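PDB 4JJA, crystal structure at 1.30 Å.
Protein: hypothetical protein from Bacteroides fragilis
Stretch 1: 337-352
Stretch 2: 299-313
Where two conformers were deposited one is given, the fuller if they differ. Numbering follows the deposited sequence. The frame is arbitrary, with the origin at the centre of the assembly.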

# COMPACT_ATOMS: atom_id res chain seq x y z
N MSE A 337 -22.32 -8.74 -10.82
CA MSE A 337 -22.89 -7.60 -11.56
C MSE A 337 -22.23 -7.38 -12.90
O MSE A 337 -22.91 -7.08 -13.88
CB MSE A 337 -22.84 -6.35 -10.70
CG MSE A 337 -23.77 -6.37 -9.51
SE MSE A 337 -23.70 -4.80 -8.42
CE MSE A 337 -24.76 -3.58 -9.53
N ILE A 338 -20.91 -7.58 -12.98
CA ILE A 338 -20.26 -7.49 -14.28
C ILE A 338 -20.84 -8.54 -15.22
O ILE A 338 -21.19 -8.26 -16.37
CB ILE A 338 -18.75 -7.61 -14.20
CG1 ILE A 338 -18.17 -6.39 -13.44
CG2 ILE A 338 -18.14 -7.73 -15.61
CD1 ILE A 338 -16.69 -6.40 -13.17
N GLU A 339 -20.93 -9.77 -14.74
CA GLU A 339 -21.41 -10.86 -15.57
C GLU A 339 -22.88 -10.67 -15.92
O GLU A 339 -23.33 -11.16 -16.94
CB GLU A 339 -21.22 -12.17 -14.81
CG GLU A 339 -19.76 -12.55 -14.75
CD GLU A 339 -19.43 -13.79 -13.96
OE1 GLU A 339 -20.31 -14.40 -13.32
OE2 GLU A 339 -18.22 -14.15 -13.94
N GLY A 340 -23.60 -9.98 -15.07
CA GLY A 340 -25.00 -9.65 -15.30
C GLY A 340 -25.23 -8.49 -16.24
O GLY A 340 -26.39 -8.13 -16.48
N GLY A 341 -24.16 -7.87 -16.74
CA GLY A 341 -24.30 -6.78 -17.69
C GLY A 341 -24.48 -5.42 -17.10
O GLY A 341 -24.83 -4.49 -17.82
N LYS A 342 -24.23 -5.28 -15.80
CA LYS A 342 -24.36 -3.96 -15.16
C LYS A 342 -23.20 -3.03 -15.52
O LYS A 342 -22.15 -3.45 -15.96
CB LYS A 342 -24.45 -4.12 -13.66
CG LYS A 342 -25.61 -5.02 -13.19
CD LYS A 342 -26.99 -4.57 -13.62
CE LYS A 342 -28.04 -5.59 -13.16
NZ LYS A 342 -29.40 -5.20 -13.53
N SER A 343 -23.46 -1.73 -15.39
CA SER A 343 -22.50 -0.71 -15.72
C SER A 343 -21.51 -0.43 -14.60
O SER A 343 -21.80 -0.70 -13.42
CB SER A 343 -23.22 0.60 -16.07
OG SER A 343 -23.75 1.20 -14.92
N ALA A 344 -20.38 0.16 -14.98
CA ALA A 344 -19.39 0.58 -14.00
C ALA A 344 -20.01 1.47 -12.94
O ALA A 344 -19.77 1.33 -11.76
CB ALA A 344 -18.20 1.29 -14.72
N ASP A 345 -20.82 2.42 -13.37
CA ASP A 345 -21.42 3.39 -12.44
C ASP A 345 -22.38 2.71 -11.47
O ASP A 345 -22.43 3.05 -10.29
CB ASP A 345 -22.13 4.52 -13.21
CG ASP A 345 -21.20 5.55 -13.79
OD1 ASP A 345 -19.98 5.54 -13.56
OD2 ASP A 345 -21.72 6.39 -14.58
N GLU A 346 -23.17 1.76 -11.98
CA GLU A 346 -24.13 1.02 -11.15
C GLU A 346 -23.41 0.25 -10.05
O GLU A 346 -23.82 0.21 -8.90
CB GLU A 346 -24.84 -0.02 -12.01
CG GLU A 346 -26.03 0.41 -12.78
CD GLU A 346 -26.72 -0.80 -13.32
OE1 GLU A 346 -26.30 -1.31 -14.39
OE2 GLU A 346 -27.62 -1.27 -12.60
N ILE A 347 -22.34 -0.44 -10.43
CA ILE A 347 -21.60 -1.26 -9.49
C ILE A 347 -20.93 -0.35 -8.45
O ILE A 347 -21.03 -0.61 -7.23
CB ILE A 347 -20.55 -2.16 -10.22
CG1 ILE A 347 -21.29 -3.08 -11.19
CG2 ILE A 347 -19.75 -2.96 -9.19
CD1 ILE A 347 -20.35 -3.85 -12.12
N LYS A 348 -20.26 0.70 -8.90
CA LYS A 348 -19.58 1.60 -7.99
C LYS A 348 -20.57 2.25 -7.01
O LYS A 348 -20.30 2.39 -5.83
CB LYS A 348 -18.78 2.62 -8.77
CG LYS A 348 -18.21 3.70 -7.89
CD LYS A 348 -17.06 4.40 -8.57
CE LYS A 348 -16.43 5.42 -7.64
NZ LYS A 348 -15.14 5.86 -8.12
N ALA A 349 -21.77 2.62 -7.47
CA ALA A 349 -22.75 3.20 -6.61
C ALA A 349 -23.14 2.27 -5.46
O ALA A 349 -23.53 2.73 -4.41
CB ALA A 349 -24.02 3.61 -7.45
N ARG A 350 -23.04 0.95 -5.66
CA ARG A 350 -23.44 -0.00 -4.65
C ARG A 350 -22.58 0.10 -3.37
O ARG A 350 -23.05 -0.23 -2.30
CB ARG A 350 -23.47 -1.42 -5.22
CG ARG A 350 -24.13 -2.39 -4.27
CD ARG A 350 -24.43 -3.69 -4.91
NE ARG A 350 -24.91 -4.68 -3.95
CZ ARG A 350 -25.29 -5.91 -4.31
NH1 ARG A 350 -25.34 -6.24 -5.59
NH2 ARG A 350 -25.61 -6.81 -3.40
N TRP A 351 -21.33 0.55 -3.51
CA TRP A 351 -20.45 0.69 -2.37
C TRP A 351 -20.43 2.09 -1.77
O TRP A 351 -19.67 2.34 -0.84
CB TRP A 351 -19.06 0.14 -2.63
CG TRP A 351 -18.22 0.85 -3.63
CD1 TRP A 351 -17.71 2.13 -3.57
CD2 TRP A 351 -17.68 0.28 -4.84
NE1 TRP A 351 -16.90 2.37 -4.66
CE2 TRP A 351 -16.83 1.24 -5.42
CE3 TRP A 351 -17.79 -0.97 -5.44
CZ2 TRP A 351 -16.12 1.00 -6.60
CZ3 TRP A 351 -17.06 -1.21 -6.62
CH2 TRP A 351 -16.25 -0.24 -7.17
N LYS A 352 -21.21 3.03 -2.31
CA LYS A 352 -21.17 4.40 -1.81
C LYS A 352 -21.46 4.50 -0.33
O LYS A 352 -20.77 5.20 0.40
CB LYS A 352 -22.16 5.27 -2.60
CG LYS A 352 -22.23 6.72 -2.18
CD LYS A 352 -20.95 7.41 -2.32
CE LYS A 352 -21.15 8.95 -2.36
NZ LYS A 352 -20.22 9.59 -3.34
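Stretch 2, residues 299-313: KKGINLDYLIDAYHN

Stretch 2 leaves a helix at Gly 301, where phi is positive, runs extended through Ile 302 and Asn 303, and re-enters a helix at 305-313. Asn 303 (chi1 t) caps this helix, its OD1 accepting from Asp 305 N at 2.9 Å. The helix crosses helix 344-350 at 131° between N-to-C directions, with axes 10.7 Å apart at closest; Ala 344 CA lies 5.1 Å from Leu 304 CA, and Ala 344 CB, pointing toward stretch 2, is 4.0 Å from Leu 304 CB. Leu 304 points toward stretch 1, and its m, t rotamer carries CD1 to Ile 347 CG2 (3.5 Å) and Trp 351 CH2 (3.8 Å). Ile 308, extended as m, t, sends CD1 to within 3.9 Å of Ala 344 CB. Farther along, Ile 338, also m, t, reaches Leu 307 CD2 with CD1 (3.6 Å); Tyr 311, t at chi1, turns one ring face to Ile 338 CG2, a CH-pi contact 4.0 Å from the centroid. Water 1 links Tyr 311 OH to Glu 339 O, and water 2 joins His 312 NE2 to Ile 338 O and Lys 342 O. At the other end, Lys 348, t at all four chi angles, is stretched out so that NZ donates to Ile 302 O at 3.0 Å; Lys 300 O lies 2.8 Å from the same NZ. Ile 302 (m, t) sets CG2 4.0 Å from Trp 351 CZ2.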

# COMPACT_ATOMS: atom_id res chain seq x y z
N LYS A 299 -10.56 12.39 -10.75
CA LYS A 299 -11.97 12.56 -10.84
C LYS A 299 -12.74 11.24 -10.70
O LYS A 299 -13.82 11.19 -10.09
CB LYS A 299 -12.30 13.22 -12.17
CG LYS A 299 -13.78 13.58 -12.32
CD LYS A 299 -14.03 14.19 -13.72
CE LYS A 299 -14.02 13.12 -14.84
NZ LYS A 299 -12.66 12.58 -15.25
N LYS A 300 -12.19 10.16 -11.26
CA LYS A 300 -12.93 8.92 -11.34
C LYS A 300 -12.67 7.94 -10.21
O LYS A 300 -13.43 7.01 -10.06
CB LYS A 300 -12.60 8.26 -12.71
CG LYS A 300 -13.18 9.12 -13.86
CD LYS A 300 -13.19 8.41 -15.17
CE LYS A 300 -13.77 9.25 -16.31
NZ LYS A 300 -13.68 8.54 -17.64
N GLY A 301 -11.58 8.10 -9.45
CA GLY A 301 -11.34 7.13 -8.36
C GLY A 301 -11.27 5.73 -8.90
O GLY A 301 -10.74 5.49 -9.98
N ILE A 302 -11.77 4.75 -8.15
CA ILE A 302 -11.80 3.38 -8.68
C ILE A 302 -12.72 3.37 -9.89
O ILE A 302 -13.89 3.72 -9.78
CB ILE A 302 -12.24 2.38 -7.64
CG1 ILE A 302 -11.24 2.32 -6.48
CG2 ILE A 302 -12.47 0.98 -8.25
CD1 ILE A 302 -11.72 1.48 -5.28
N ASN A 303 -12.18 2.98 -11.01
CA ASN A 303 -12.84 3.03 -12.29
C ASN A 303 -12.93 1.61 -12.84
O ASN A 303 -11.90 1.08 -13.30
CB ASN A 303 -12.07 3.93 -13.23
CG ASN A 303 -12.77 4.12 -14.54
OD1 ASN A 303 -13.80 3.49 -14.80
ND2 ASN A 303 -12.21 4.98 -15.42
N LEU A 304 -14.13 1.02 -12.80
CA LEU A 304 -14.38 -0.32 -13.31
C LEU A 304 -14.50 -0.41 -14.81
O LEU A 304 -14.66 -1.50 -15.34
CB LEU A 304 -15.59 -0.95 -12.63
CG LEU A 304 -15.56 -1.11 -11.14
CD1 LEU A 304 -16.91 -1.59 -10.62
CD2 LEU A 304 -14.40 -2.05 -10.70
N ASP A 305 -14.40 0.71 -15.51
CA ASP A 305 -14.51 0.69 -16.97
C ASP A 305 -13.55 -0.30 -17.60
O ASP A 305 -13.87 -0.94 -18.61
CB ASP A 305 -14.25 2.08 -17.60
CG ASP A 305 -15.39 3.08 -17.47
OD1 ASP A 305 -16.50 2.70 -17.11
OD2 ASP A 305 -15.15 4.27 -17.79
N TYR A 306 -12.31 -0.34 -17.07
CA TYR A 306 -11.29 -1.11 -17.72
C TYR A 306 -11.57 -2.60 -17.57
O TYR A 306 -11.48 -3.38 -18.54
CB TYR A 306 -9.91 -0.74 -17.12
CG TYR A 306 -9.68 0.75 -17.02
CD1 TYR A 306 -9.85 1.57 -18.11
CD2 TYR A 306 -9.26 1.34 -15.84
CE1 TYR A 306 -9.66 2.97 -18.02
CE2 TYR A 306 -9.05 2.73 -15.74
CZ TYR A 306 -9.27 3.53 -16.84
OH TYR A 306 -9.01 4.89 -16.73
N LEU A 307 -11.88 -3.02 -16.36
CA LEU A 307 -12.21 -4.38 -16.08
C LEU A 307 -13.41 -4.88 -16.93
O LEU A 307 -13.40 -5.97 -17.50
CB LEU A 307 -12.45 -4.44 -14.58
CG LEU A 307 -12.69 -5.81 -13.99
CD1 LEU A 307 -11.44 -6.67 -14.02
CD2 LEU A 307 -13.17 -5.69 -12.58
N ILE A 308 -14.43 -4.03 -16.99
CA ILE A 308 -15.64 -4.37 -17.73
C ILE A 308 -15.35 -4.47 -19.21
O ILE A 308 -15.83 -5.38 -19.91
CB ILE A 308 -16.75 -3.37 -17.36
CG1 ILE A 308 -17.18 -3.56 -15.91
CG2 ILE A 308 -17.95 -3.42 -18.37
CD1 ILE A 308 -18.14 -2.51 -15.37
N ASP A 309 -14.54 -3.55 -19.72
CA ASP A 309 -14.13 -3.60 -21.11
C ASP A 309 -13.45 -4.91 -21.46
O ASP A 309 -13.81 -5.56 -22.45
CB ASP A 309 -13.20 -2.41 -21.38
CG ASP A 309 -12.68 -2.35 -22.80
OD1 ASP A 309 -13.53 -2.38 -23.69
OD2 ASP A 309 -11.49 -2.18 -22.98
N ALA A 310 -12.45 -5.27 -20.68
CA ALA A 310 -11.74 -6.50 -20.95
C ALA A 310 -12.62 -7.74 -20.83
O ALA A 310 -12.53 -8.64 -21.64
CB ALA A 310 -10.53 -6.62 -20.03
N TYR A 311 -13.50 -7.76 -19.82
CA TYR A 311 -14.39 -8.89 -19.62
C TYR A 311 -15.25 -9.12 -20.85
O TYR A 311 -15.31 -10.25 -21.37
CB TYR A 311 -15.29 -8.64 -18.40
CG TYR A 311 -16.41 -9.68 -18.29
CD1 TYR A 311 -16.14 -10.92 -17.81
CD2 TYR A 311 -17.66 -9.43 -18.75
CE1 TYR A 311 -17.10 -11.91 -17.76
CE2 TYR A 311 -18.63 -10.39 -18.68
CZ TYR A 311 -18.36 -11.63 -18.19
OH TYR A 311 -19.32 -12.63 -18.15
N HIS A 312 -15.90 -8.09 -21.33
CA HIS A 312 -16.77 -8.26 -22.47
C HIS A 312 -16.01 -8.51 -23.76
O HIS A 312 -16.52 -9.17 -24.65
CB HIS A 312 -17.73 -7.07 -22.62
CG HIS A 312 -18.75 -7.01 -21.53
ND1 HIS A 312 -19.73 -7.97 -21.37
CD2 HIS A 312 -18.90 -6.13 -20.52
CE1 HIS A 312 -20.45 -7.67 -20.29
NE2 HIS A 312 -19.97 -6.55 -19.77
N ASN A 313 -14.80 -7.98 -23.88
CA ASN A 313 -14.05 -8.20 -25.09
C ASN A 313 -13.56 -9.63 -25.19
O ASN A 313 -13.56 -10.23 -26.28
CB ASN A 313 -12.85 -7.25 -25.16
CG ASN A 313 -12.14 -7.33 -26.50
OD1 ASN A 313 -11.18 -8.03 -26.64
ND2 ASN A 313 -12.71 -6.72 -27.53
O HOH W 1 -21.67 -11.95 -19.08
O HOH W 2 -21.12 -5.67 -17.37